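PDB 6LKK: ABC transporter, solute-binding protein, which binds glucose 6-phosphate as an extracellular sensor lipoprotein, serving signal transduction through a two-component system. Local coordinates for the 6-O-phosphono-alpha-D-glucopyranose site. Sequence-based numbering; all coordinates share one arbitrary frame.

The 6-O-phosphono-alpha-D-glucopyranose site. Residues 8-9, 35-36, 57-58, 98, 137-139, 170, 188, 214, 216. With G6P (6-O-phosphono-alpha-D-glucopyranose), chain B.
G6P (6-O-phosphono-alpha-D-glucopyranose) lies almost wholly buried in the cleft of a solute-binding protein, its phosphate held by the N-terminal ends of three helices. G6P O1P accepts from Thr36 N (2.9 Å), Thr36 OG1 and Thr138 N. Thr36 OG1, anti to its own carbonyl carbon (chi1 -61°), also hydrogen-bonds Thr138 OG1, which helps hold its rotation. G6P O3P accepts from Thr139 N, Thr139 OG1 and Thr170 OG1 (2.6 Å). Backbone N-H and hydroxyl groups make this grip; helix dipoles probably help to balance the charge. G6P O2P meets two waters, one bound to Ser35 OG and Thr170 N, the other to Pro8 O. Next, Pro8 CB packs against G6P O6 (3.3 Å), and Tyr9 CD1 and CE1 lie beside G6P O4 and O3. The Tyr188 ring covers one sugar face, with G6P O5 3.4 Å above its plane towards the rim, while Thr138 CG2 reaches G6P C1 at 3.3 Å. Thr139 OG1, 2.7 Å from G6P O5, also hydrogen-bonds G6P O1, linking phosphate, ring oxygen and anomeric hydroxyl. Asn214 ND2 hydrogen-bonds G6P O1 (2.7 Å) and O2, the latter nearly in the amide plane. Asp216 OD1 takes G6P O2 on its syn lone pair; OD2 receives G6P O3 (2.7 Å) from above the carboxylate plane and Tyr9 OH on its anti lone pair, so the tyrosine braces the carboxylate. Gly58 N donates to G6P O3 almost straight (173°). The cleft separates two lobes of a type 2 periplasmic-binding-protein fold, where residues 8-9, 35-36 and 57-58 meet 137-139, 170 and 188 around the ligand.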
ATOM      1  N   PRO A   8      -4.008   6.419   3.548  1.00 17.45           N
ATOM      2  CA  PRO A   8      -4.528   5.977   2.246  1.00 17.84           C
ATOM      3  C   PRO A   8      -5.261   4.648   2.293  1.00 17.66           C
ATOM      4  O   PRO A   8      -5.818   4.236   1.265  1.00 17.83           O
ATOM      5  CB  PRO A   8      -3.260   5.869   1.388  1.00 16.69           C
ATOM      6  CG  PRO A   8      -2.200   5.520   2.370  1.00 16.49           C
ATOM      7  CD  PRO A   8      -2.543   6.283   3.619  1.00 18.09           C
ATOM      8  N   TYR A   9      -5.268   3.956   3.431  1.00 18.90           N
ATOM      9  CA  TYR A   9      -6.002   2.704   3.534  1.00 16.34           C
ATOM     10  C   TYR A   9      -7.489   2.940   3.314  1.00 18.88           C
ATOM     11  O   TYR A   9      -8.016   4.024   3.576  1.00 19.69           O
ATOM     12  CB  TYR A   9      -5.811   2.054   4.905  1.00 16.86           C
ATOM     13  CG  TYR A   9      -4.448   1.455   5.158  1.00 16.54           C
ATOM     14  CD1 TYR A   9      -3.946   0.452   4.344  1.00 17.70           C
ATOM     15  CD2 TYR A   9      -3.683   1.865   6.240  1.00 18.26           C
ATOM     16  CE1 TYR A   9      -2.703  -0.104   4.583  1.00 15.91           C
ATOM     17  CE2 TYR A   9      -2.444   1.314   6.488  1.00 18.28           C
ATOM     18  CZ  TYR A   9      -1.957   0.331   5.660  1.00 16.96           C
ATOM     19  OH  TYR A   9      -0.723  -0.220   5.905  1.00 18.87           O
ATOM     20  N   SER A  35      -5.294   9.601  -1.567  1.00 22.40           N
ATOM     21  CA  SER A  35      -4.092   9.017  -2.142  1.00 19.70           C
ATOM     22  C   SER A  35      -2.882   9.404  -1.299  1.00 20.65           C
ATOM     23  O   SER A  35      -2.835  10.489  -0.713  1.00 21.40           O
ATOM     24  CB  SER A  35      -3.907   9.486  -3.585  1.00 20.53           C
ATOM     25  OG  SER A  35      -5.008   9.101  -4.385  1.00 21.48           O
ATOM     26  N   THR A  36      -1.898   8.502  -1.235  1.00 18.66           N
ATOM     27  CA  THR A  36      -0.769   8.686  -0.325  1.00 20.16           C
ATOM     28  C   THR A  36      -0.118  10.051  -0.511  1.00 21.02           C
ATOM     29  O   THR A  36       0.041  10.815   0.447  1.00 19.25           O
ATOM     30  CB  THR A  36       0.272   7.579  -0.527  1.00 17.99           C
ATOM     31  OG1 THR A  36      -0.309   6.294  -0.260  1.00 18.16           O
ATOM     32  CG2 THR A  36       1.457   7.783   0.409  1.00 18.64           C
ATOM     33  N   GLY A  57      -0.033   3.961   6.687  1.00 17.77           N
ATOM     34  CA  GLY A  57      -0.229   3.465   5.344  1.00 17.95           C
ATOM     35  C   GLY A  57       0.688   4.152   4.347  1.00 17.34           C
ATOM     36  O   GLY A  57       1.221   5.240   4.582  1.00 20.95           O
ATOM     37  N   GLY A  58       0.871   3.497   3.210  1.00 18.65           N
ATOM     38  CA  GLY A  58       1.828   3.948   2.227  1.00 20.46           C
ATOM     39  C   GLY A  58       3.246   3.538   2.589  1.00 16.52           C
ATOM     40  O   GLY A  58       3.558   3.180   3.725  1.00 18.45           O
ATOM     41  N   MET A  98       2.562  -5.345   2.331  1.00 16.76           N
ATOM     42  CA  MET A  98       1.470  -5.299   1.359  1.00 16.17           C
ATOM     43  C   MET A  98       2.004  -5.625  -0.026  1.00 17.07           C
ATOM     44  O   MET A  98       2.602  -4.757  -0.687  1.00 18.25           O
ATOM     45  CB  MET A  98       0.791  -3.936   1.356  1.00 15.89           C
ATOM     46  CG  MET A  98      -0.507  -3.906   0.567  1.00 14.36           C
ATOM     47  SD  MET A  98      -1.817  -4.849   1.357  1.00 18.01           S
ATOM     48  CE  MET A  98      -2.179  -3.766   2.732  1.00 19.37           C
ATOM     49  N   THR A 137      -0.071   8.253  -6.070  1.00 21.13           N
ATOM     50  CA  THR A 137      -0.452   7.062  -5.323  1.00 17.98           C
ATOM     51  C   THR A 137       0.766   6.198  -5.025  1.00 19.60           C
ATOM     52  O   THR A 137       1.729   6.161  -5.798  1.00 20.80           O
ATOM     53  CB  THR A 137      -1.485   6.219  -6.092  1.00 19.27           C
ATOM     54  OG1 THR A 137      -0.886   5.677  -7.276  1.00 21.12           O
ATOM     55  CG2 THR A 137      -2.701   7.052  -6.470  1.00 20.63           C
ATOM     56  N   THR A 138       0.710   5.497  -3.890  1.00 18.00           N
ATOM     57  CA  THR A 138       1.709   4.472  -3.613  1.00 15.49           C
ATOM     58  C   THR A 138       1.613   3.338  -4.622  1.00 15.42           C
ATOM     59  O   THR A 138       2.632   2.860  -5.135  1.00 17.48           O
ATOM     60  CB  THR A 138       1.529   3.924  -2.194  1.00 16.48           C
ATOM     61  OG1 THR A 138       1.914   4.912  -1.235  1.00 19.92           O
ATOM     62  CG2 THR A 138       2.376   2.661  -1.972  1.00 20.61           C
ATOM     63  N   THR A 139       0.392   2.896  -4.918  1.00 19.23           N
ATOM     64  CA  THR A 139       0.209   1.684  -5.710  1.00 17.40           C
ATOM     65  C   THR A 139       0.709   1.874  -7.136  1.00 14.94           C
ATOM     66  O   THR A 139       1.448   1.033  -7.656  1.00 17.15           O
ATOM     67  CB  THR A 139      -1.264   1.279  -5.696  1.00 17.27           C
ATOM     68  OG1 THR A 139      -1.689   1.101  -4.340  1.00 17.27           O
ATOM     69  CG2 THR A 139      -1.474  -0.021  -6.454  1.00 17.11           C
ATOM     70  N   THR A 170      -6.343   4.688  -6.787  1.00 19.57           N
ATOM     71  CA  THR A 170      -6.014   3.269  -6.735  1.00 16.88           C
ATOM     72  C   THR A 170      -7.260   2.407  -6.583  1.00 15.99           C
ATOM     73  O   THR A 170      -7.395   1.374  -7.247  1.00 19.63           O
ATOM     74  CB  THR A 170      -5.039   3.010  -5.586  1.00 18.80           C
ATOM     75  OG1 THR A 170      -3.810   3.697  -5.846  1.00 17.98           O
ATOM     76  CG2 THR A 170      -4.754   1.522  -5.431  1.00 17.77           C
ATOM     77  N   TYR A 188      -3.426  -3.722  -5.179  1.00 15.25           N
ATOM     78  CA  TYR A 188      -2.658  -4.274  -4.075  1.00 15.63           C
ATOM     79  C   TYR A 188      -3.515  -5.298  -3.345  1.00 15.37           C
ATOM     80  O   TYR A 188      -4.739  -5.339  -3.489  1.00 14.95           O
ATOM     81  CB  TYR A 188      -2.154  -3.183  -3.117  1.00 15.49           C
ATOM     82  CG  TYR A 188      -3.222  -2.368  -2.420  1.00 16.48           C
ATOM     83  CD1 TYR A 188      -3.801  -1.268  -3.038  1.00 15.98           C
ATOM     84  CD2 TYR A 188      -3.631  -2.681  -1.131  1.00 16.61           C
ATOM     85  CE1 TYR A 188      -4.762  -0.514  -2.400  1.00 15.67           C
ATOM     86  CE2 TYR A 188      -4.594  -1.932  -0.483  1.00 19.34           C
ATOM     87  CZ  TYR A 188      -5.159  -0.849  -1.123  1.00 16.95           C
ATOM     88  OH  TYR A 188      -6.120  -0.098  -0.485  1.00 19.78           O
ATOM     89  N   ASN A 214       5.314  -3.855  -0.690  1.00 17.33           N
ATOM     90  CA  ASN A 214       5.284  -2.595   0.035  1.00 17.61           C
ATOM     91  C   ASN A 214       5.466  -2.853   1.523  1.00 17.12           C
ATOM     92  O   ASN A 214       4.783  -3.702   2.104  1.00 18.86           O
ATOM     93  CB  ASN A 214       3.961  -1.864  -0.192  1.00 17.05           C
ATOM     94  CG  ASN A 214       3.710  -1.534  -1.642  1.00 17.45           C
ATOM     95  OD1 ASN A 214       4.610  -1.614  -2.478  1.00 20.26           O
ATOM     96  ND2 ASN A 214       2.476  -1.147  -1.951  1.00 18.89           N
ATOM     97  N   ASP A 216       4.481  -0.995   4.454  1.00 16.61           N
ATOM     98  CA  ASP A 216       3.675   0.121   4.928  1.00 16.54           C
ATOM     99  C   ASP A 216       4.202   0.610   6.273  1.00 17.47           C
ATOM    100  O   ASP A 216       4.700  -0.170   7.087  1.00 18.70           O
ATOM    101  CB  ASP A 216       2.209  -0.295   5.057  1.00 17.62           C
ATOM    102  CG  ASP A 216       1.570  -0.631   3.719  1.00 18.09           C
ATOM    103  OD1 ASP A 216       2.231  -0.476   2.669  1.00 20.15           O
ATOM    104  OD2 ASP A 216       0.392  -1.050   3.721  1.00 18.82           O
TER
HETATM  105  C1  G6P B 401      -0.409   0.959  -1.313  1.00 34.23           C
HETATM  106  C2  G6P B 401      -0.029   0.668   0.160  1.00 19.60           C
HETATM  107  C3  G6P B 401      -1.138   0.835   1.131  1.00 16.31           C
HETATM  108  C4  G6P B 401      -2.004   1.955   0.759  1.00 21.05           C
HETATM  109  C5  G6P B 401      -2.732   1.613  -0.536  1.00 17.44           C
HETATM  110  C6  G6P B 401      -3.512   2.791  -1.026  1.00 18.51           C
HETATM  111  O1  G6P B 401      -0.022  -0.107  -2.127  1.00 20.78           O
HETATM  112  O2  G6P B 401       0.481  -0.671   0.280  1.00 20.56           O
HETATM  113  O3  G6P B 401      -0.552   1.103   2.478  1.00 18.79           O
HETATM  114  O4  G6P B 401      -2.993   2.192   1.791  1.00 19.42           O
HETATM  115  O5  G6P B 401      -1.818   1.213  -1.623  1.00 20.33           O
HETATM  116  O6  G6P B 401      -2.627   3.871  -1.220  1.00 16.32           O
HETATM  117  P   G6P B 401      -2.649   4.718  -2.682  1.00 16.74           P
HETATM  118  O1P G6P B 401      -1.691   5.889  -2.554  1.00 19.19           O
HETATM  119  O2P G6P B 401      -4.072   5.234  -2.970  1.00 17.54           O
HETATM  120  O3P G6P B 401      -2.202   3.823  -3.779  1.00 16.90           O
HETATM  121  O   HOH W   1      -5.619   6.458  -4.570  1.00 19.61           O
HETATM  122  O   HOH W   2      -6.097   5.036  -1.230  1.00 21.26           O